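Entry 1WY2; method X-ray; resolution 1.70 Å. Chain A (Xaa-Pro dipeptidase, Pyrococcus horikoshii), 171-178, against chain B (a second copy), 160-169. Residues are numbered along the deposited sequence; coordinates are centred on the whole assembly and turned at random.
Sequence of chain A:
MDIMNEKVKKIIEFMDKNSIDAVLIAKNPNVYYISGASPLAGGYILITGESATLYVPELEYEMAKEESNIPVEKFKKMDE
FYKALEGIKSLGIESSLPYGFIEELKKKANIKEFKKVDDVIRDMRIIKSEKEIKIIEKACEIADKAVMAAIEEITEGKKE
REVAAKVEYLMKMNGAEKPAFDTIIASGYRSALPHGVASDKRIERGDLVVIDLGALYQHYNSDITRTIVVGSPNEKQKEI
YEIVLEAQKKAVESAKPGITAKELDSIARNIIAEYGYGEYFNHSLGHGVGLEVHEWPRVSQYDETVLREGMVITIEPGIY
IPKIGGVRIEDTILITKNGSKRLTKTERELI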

ATOM      1  N   MET A 171      -4.686 -17.838  -4.541  1.00 17.18           N
ATOM      2  CA  MET A 171      -4.577 -16.830  -5.592  1.00 17.85           C
ATOM      3  C   MET A 171      -3.142 -16.730  -6.104  1.00 18.19           C
ATOM      4  O   MET A 171      -2.910 -16.659  -7.310  1.00 19.53           O
ATOM      5  CB  MET A 171      -5.049 -15.463  -5.087  1.00 17.16           C
ATOM      6  CG  MET A 171      -6.562 -15.365  -4.898  1.00 18.45           C
ATOM      7  SD  MET A 171      -7.177 -13.653  -4.830  1.00 19.63           S
ATOM      8  CE  MET A 171      -6.848 -13.244  -3.105  1.00 19.07           C
ATOM      9  N   LYS A 172      -2.185 -16.733  -5.186  1.00 18.76           N
ATOM     10  CA  LYS A 172      -0.777 -16.640  -5.562  1.00 19.20           C
ATOM     11  C   LYS A 172      -0.334 -17.856  -6.364  1.00 21.24           C
ATOM     12  O   LYS A 172       0.415 -17.733  -7.337  1.00 21.59           O
ATOM     13  CB  LYS A 172       0.093 -16.514  -4.311  1.00 22.30           C
ATOM     14  CG  LYS A 172      -0.136 -15.235  -3.542  1.00 27.05           C
ATOM     15  CD  LYS A 172       0.511 -15.291  -2.168  1.00 29.37           C
ATOM     16  CE  LYS A 172       0.013 -14.154  -1.292  1.00 31.96           C
ATOM     17  NZ  LYS A 172       0.569 -14.224   0.088  1.00 31.86           N
ATOM     18  N   MET A 173      -0.798 -19.032  -5.965  1.00 21.41           N
ATOM     19  CA  MET A 173      -0.413 -20.244  -6.667  1.00 23.02           C
ATOM     20  C   MET A 173      -1.101 -20.349  -8.020  1.00 23.84           C
ATOM     21  O   MET A 173      -0.751 -21.199  -8.840  1.00 24.95           O
ATOM     22  CB  MET A 173      -0.703 -21.470  -5.798  1.00 24.39           C
ATOM     23  CG  MET A 173       0.129 -21.499  -4.515  1.00 25.74           C
ATOM     24  SD  MET A 173       1.928 -21.607  -4.784  1.00 28.92           S
ATOM     25  CE  MET A 173       2.363 -19.932  -5.154  1.00 30.87           C
ATOM     26  N   ASN A 174      -2.073 -19.471  -8.255  1.00 22.61           N
ATOM     27  CA  ASN A 174      -2.782 -19.449  -9.525  1.00 23.84           C
ATOM     28  C   ASN A 174      -2.288 -18.324 -10.429  1.00 22.74           C
ATOM     29  O   ASN A 174      -2.905 -18.022 -11.451  1.00 23.48           O
ATOM     30  CB  ASN A 174      -4.288 -19.327  -9.302  1.00 25.73           C
ATOM     31  CG  ASN A 174      -4.941 -20.669  -9.048  1.00 29.56           C
ATOM     32  OD1 ASN A 174      -5.012 -21.517  -9.940  1.00 32.09           O
ATOM     33  ND2 ASN A 174      -5.412 -20.875  -7.828  1.00 32.54           N
ATOM     34  N   GLY A 175      -1.176 -17.703 -10.043  1.00 22.68           N
ATOM     35  CA  GLY A 175      -0.603 -16.649 -10.863  1.00 21.81           C
ATOM     36  C   GLY A 175      -0.666 -15.220 -10.362  1.00 20.32           C
ATOM     37  O   GLY A 175       0.020 -14.349 -10.899  1.00 21.58           O
ATOM     38  N   ALA A 176      -1.477 -14.957  -9.344  1.00 19.35           N
ATOM     39  CA  ALA A 176      -1.585 -13.600  -8.826  1.00 19.62           C
ATOM     40  C   ALA A 176      -0.301 -13.152  -8.129  1.00 20.27           C
ATOM     41  O   ALA A 176       0.370 -13.948  -7.472  1.00 20.43           O
ATOM     42  CB  ALA A 176      -2.765 -13.504  -7.863  1.00 18.84           C
ATOM     43  N   GLU A 177       0.046 -11.879  -8.290  1.00 19.33           N
ATOM     44  CA  GLU A 177       1.232 -11.325  -7.646  1.00 21.78           C
ATOM     45  C   GLU A 177       0.977 -11.344  -6.143  1.00 22.67           C
ATOM     46  O   GLU A 177       1.860 -11.667  -5.343  1.00 22.93           O
ATOM     47  CB  GLU A 177       1.455  -9.877  -8.086  1.00 24.59           C
ATOM     48  CG  GLU A 177       1.686  -9.681  -9.567  1.00 30.88           C
ATOM     49  CD  GLU A 177       1.691  -8.211  -9.949  1.00 33.89           C
ATOM     50  OE1 GLU A 177       2.301  -7.409  -9.208  1.00 37.34           O
ATOM     51  OE2 GLU A 177       1.094  -7.859 -10.988  1.00 31.90           O
ATOM     52  N   LYS A 178      -0.249 -10.983  -5.779  1.00 21.25           N
ATOM     53  CA  LYS A 178      -0.684 -10.922  -4.391  1.00 21.67           C
ATOM     54  C   LYS A 178      -2.145 -10.480  -4.388  1.00 20.39           C
ATOM     55  O   LYS A 178      -2.720 -10.229  -5.447  1.00 18.99           O
ATOM     56  CB  LYS A 178       0.171  -9.911  -3.622  1.00 23.98           C
ATOM     57  CG  LYS A 178       0.186  -8.520  -4.232  1.00 26.74           C
ATOM     58  CD  LYS A 178       1.132  -7.601  -3.475  1.00 28.88           C
ATOM     59  CE  LYS A 178       1.197  -6.226  -4.115  1.00 31.54           C
ATOM     60  NZ  LYS A 178       2.142  -5.328  -3.388  1.00 33.48           N
TER
ATOM     61  N   GLU B 160      10.935 -19.523  -6.517  1.00 14.69           N
ATOM     62  CA  GLU B 160      11.097 -18.610  -5.387  1.00 14.97           C
ATOM     63  C   GLU B 160       9.724 -18.170  -4.881  1.00 14.17           C
ATOM     64  O   GLU B 160       9.501 -18.052  -3.679  1.00 14.85           O
ATOM     65  CB  GLU B 160      11.888 -17.368  -5.809  1.00 14.86           C
ATOM     66  CG  GLU B 160      13.241 -17.653  -6.438  1.00 15.18           C
ATOM     67  CD  GLU B 160      13.861 -16.415  -7.068  1.00 14.56           C
ATOM     68  OE1 GLU B 160      13.098 -15.521  -7.486  1.00 16.55           O
ATOM     69  OE2 GLU B 160      15.105 -16.343  -7.165  1.00 14.12           O
ATOM     70  N   ARG B 161       8.813 -17.912  -5.816  1.00 16.01           N
ATOM     71  CA  ARG B 161       7.460 -17.475  -5.482  1.00 17.12           C
ATOM     72  C   ARG B 161       6.663 -18.490  -4.675  1.00 16.97           C
ATOM     73  O   ARG B 161       5.775 -18.108  -3.912  1.00 16.91           O
ATOM     74  CB  ARG B 161       6.678 -17.144  -6.758  1.00 21.38           C
ATOM     75  CG  ARG B 161       6.920 -15.760  -7.314  1.00 27.49           C
ATOM     76  CD  ARG B 161       6.237 -15.608  -8.673  1.00 32.89           C
ATOM     77  NE  ARG B 161       4.828 -16.003  -8.634  1.00 33.21           N
ATOM     78  CZ  ARG B 161       3.868 -15.317  -8.017  1.00 37.24           C
ATOM     79  NH1 ARG B 161       4.154 -14.189  -7.380  1.00 38.67           N
ATOM     80  NH2 ARG B 161       2.618 -15.761  -8.037  1.00 35.12           N
ATOM     81  N   GLU B 162       6.950 -19.778  -4.857  1.00 16.36           N
ATOM     82  CA  GLU B 162       6.224 -20.801  -4.110  1.00 18.06           C
ATOM     83  C   GLU B 162       6.675 -20.758  -2.661  1.00 17.58           C
ATOM     84  O   GLU B 162       5.871 -20.944  -1.748  1.00 17.50           O
ATOM     85  CB  GLU B 162       6.470 -22.207  -4.668  1.00 20.62           C
ATOM     86  CG  GLU B 162       5.624 -23.257  -3.939  1.00 26.13           C
ATOM     87  CD  GLU B 162       5.854 -24.681  -4.413  1.00 29.47           C
ATOM     88  OE1 GLU B 162       5.985 -24.896  -5.635  1.00 32.93           O
ATOM     89  OE2 GLU B 162       5.883 -25.589  -3.554  1.00 32.48           O
ATOM     90  N   VAL B 163       7.968 -20.527  -2.459  1.00 16.93           N
ATOM     91  CA  VAL B 163       8.506 -20.438  -1.108  1.00 16.04           C
ATOM     92  C   VAL B 163       7.864 -19.228  -0.436  1.00 15.94           C
ATOM     93  O   VAL B 163       7.404 -19.310   0.702  1.00 15.48           O
ATOM     94  CB  VAL B 163      10.041 -20.264  -1.120  1.00 14.98           C
ATOM     95  CG1 VAL B 163      10.551 -20.037   0.296  1.00 16.97           C
ATOM     96  CG2 VAL B 163      10.701 -21.503  -1.723  1.00 14.72           C
ATOM     97  N   ALA B 164       7.829 -18.104  -1.150  1.00 15.05           N
ATOM     98  CA  ALA B 164       7.233 -16.883  -0.614  1.00 13.63           C
ATOM     99  C   ALA B 164       5.768 -17.084  -0.236  1.00 14.29           C
ATOM    100  O   ALA B 164       5.345 -16.698   0.855  1.00 15.79           O
ATOM    101  CB  ALA B 164       7.358 -15.742  -1.628  1.00 14.43           C
ATOM    102  N   ALA B 165       4.990 -17.688  -1.128  1.00 14.24           N
ATOM    103  CA  ALA B 165       3.577 -17.915  -0.834  1.00 16.13           C
ATOM    104  C   ALA B 165       3.408 -18.778   0.411  1.00 16.41           C
ATOM    105  O   ALA B 165       2.561 -18.500   1.258  1.00 16.73           O
ATOM    106  CB  ALA B 165       2.885 -18.573  -2.024  1.00 16.92           C
ATOM    107  N   LYS B 166       4.224 -19.820   0.526  1.00 16.15           N
ATOM    108  CA  LYS B 166       4.140 -20.720   1.668  1.00 18.65           C
ATOM    109  C   LYS B 166       4.429 -20.020   2.992  1.00 18.21           C
ATOM    110  O   LYS B 166       3.710 -20.220   3.977  1.00 17.57           O
ATOM    111  CB  LYS B 166       5.108 -21.891   1.488  1.00 22.09           C
ATOM    112  CG  LYS B 166       4.895 -23.025   2.478  1.00 29.28           C
ATOM    113  CD  LYS B 166       3.652 -23.843   2.134  1.00 33.83           C
ATOM    114  CE  LYS B 166       3.862 -24.657   0.862  1.00 37.22           C
ATOM    115  NZ  LYS B 166       2.822 -25.713   0.685  1.00 40.30           N
ATOM    116  N   VAL B 167       5.471 -19.195   3.030  1.00 17.44           N
ATOM    117  CA  VAL B 167       5.795 -18.517   4.279  1.00 17.98           C
ATOM    118  C   VAL B 167       4.850 -17.364   4.604  1.00 17.23           C
ATOM    119  O   VAL B 167       4.649 -17.043   5.773  1.00 16.94           O
ATOM    120  CB  VAL B 167       7.269 -18.032   4.306  1.00 17.53           C
ATOM    121  CG1 VAL B 167       8.199 -19.232   4.140  1.00 20.92           C
ATOM    122  CG2 VAL B 167       7.515 -17.007   3.224  1.00 20.96           C
ATOM    123  N   GLU B 168       4.259 -16.744   3.586  1.00 17.98           N
ATOM    124  CA  GLU B 168       3.318 -15.660   3.850  1.00 17.49           C
ATOM    125  C   GLU B 168       2.060 -16.276   4.450  1.00 17.02           C
ATOM    126  O   GLU B 168       1.407 -15.679   5.304  1.00 16.51           O
ATOM    127  CB  GLU B 168       3.011 -14.894   2.563  1.00 18.68           C
ATOM    128  CG  GLU B 168       4.258 -14.210   2.010  1.00 20.86           C
ATOM    129  CD  GLU B 168       4.011 -13.433   0.735  1.00 24.94           C
ATOM    130  OE1 GLU B 168       3.117 -13.827  -0.039  1.00 28.35           O
ATOM    131  OE2 GLU B 168       4.733 -12.441   0.498  1.00 25.05           O
ATOM    132  N   TYR B 169       1.735 -17.483   4.002  1.00 15.68           N
ATOM    133  CA  TYR B 169       0.588 -18.214   4.525  1.00 16.88           C
ATOM    134  C   TYR B 169       0.845 -18.501   6.006  1.00 18.28           C
ATOM    135  O   TYR B 169      -0.013 -18.260   6.859  1.00 17.69           O
ATOM    136  CB  TYR B 169       0.417 -19.527   3.757  1.00 15.83           C
ATOM    137  CG  TYR B 169      -0.560 -20.499   4.378  1.00 16.56           C
ATOM    138  CD1 TYR B 169      -0.111 -21.583   5.136  1.00 17.00           C
ATOM    139  CD2 TYR B 169      -1.933 -20.336   4.211  1.00 18.50           C
ATOM    140  CE1 TYR B 169      -1.013 -22.481   5.709  1.00 19.40           C
ATOM    141  CE2 TYR B 169      -2.842 -21.227   4.775  1.00 19.44           C
ATOM    142  CZ  TYR B 169      -2.375 -22.294   5.523  1.00 20.34           C
ATOM    143  OH  TYR B 169      -3.277 -23.169   6.079  1.00 23.27           O
TER
HETATM  144  O   HOH W   1       0.257 -17.050   0.658  1.00 16.80           O

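The chain B stretch is helical throughout. Its backbone bonds follow the i to i+4 pattern, as in B:Ala165 N to B:Arg161 O at 2.9 Å. The chain A stretch enters as the last part of a helix and then turns. A:Asn174 N and A:Ala176 N both bond to A:Met171 O, at 3.1 and 3.0 Å. A:Gly175 N bonds to A:Lys172 O at 3.1 Å. A:Gly175 has phi 110° and psi -14°. At these angles a CB would be jammed against the carbonyl O of A:Asn174, so the turn itself calls for glycine. The nearest CA atoms across the contact are those of A:Lys172 and B:Ala165, 6.6 Å apart.

B:Arg161 reaches toward this turn. Its NH2 donates a hydrogen bond to A:Ala176 O at 2.9 Å, with an angle of 155°. The same NH2 lies 3.0 Å from A:Lys172 O. Both carbonyl oxygens sit at the edge of the guanidinium, near its plane. The arginine therefore meets main-chain oxygens, not a charged side chain, in this contact.

A:Lys172 points toward the chain B helix, and its chain is extended beyond chi1. Its NZ forms a salt bridge with B:Glu168, donating to OE1 at 2.6 Å. The other carboxylate oxygen, OE2, is hydrogen-bonded elsewhere in the structure. Water 1 accepts from A:Lys172 NZ at 2.9 Å and donates to B:Ala165 O at 2.8 Å. It thus links the lysine to the helix backbone as well. Along the way, A:Lys172 CD passes 4.1 Å from B:Ala165 CB.

A:Met173 supplies the apolar part. Its CA-to-CB bond points sideways, but the end of the side chain comes nearer. CE packs 3.5 Å from B:Ala165 CB, and SD lies 4.1 Å from B:Glu162 CG. The small B:Ala165 side chain is thus approached by both A:Lys172 and A:Met173.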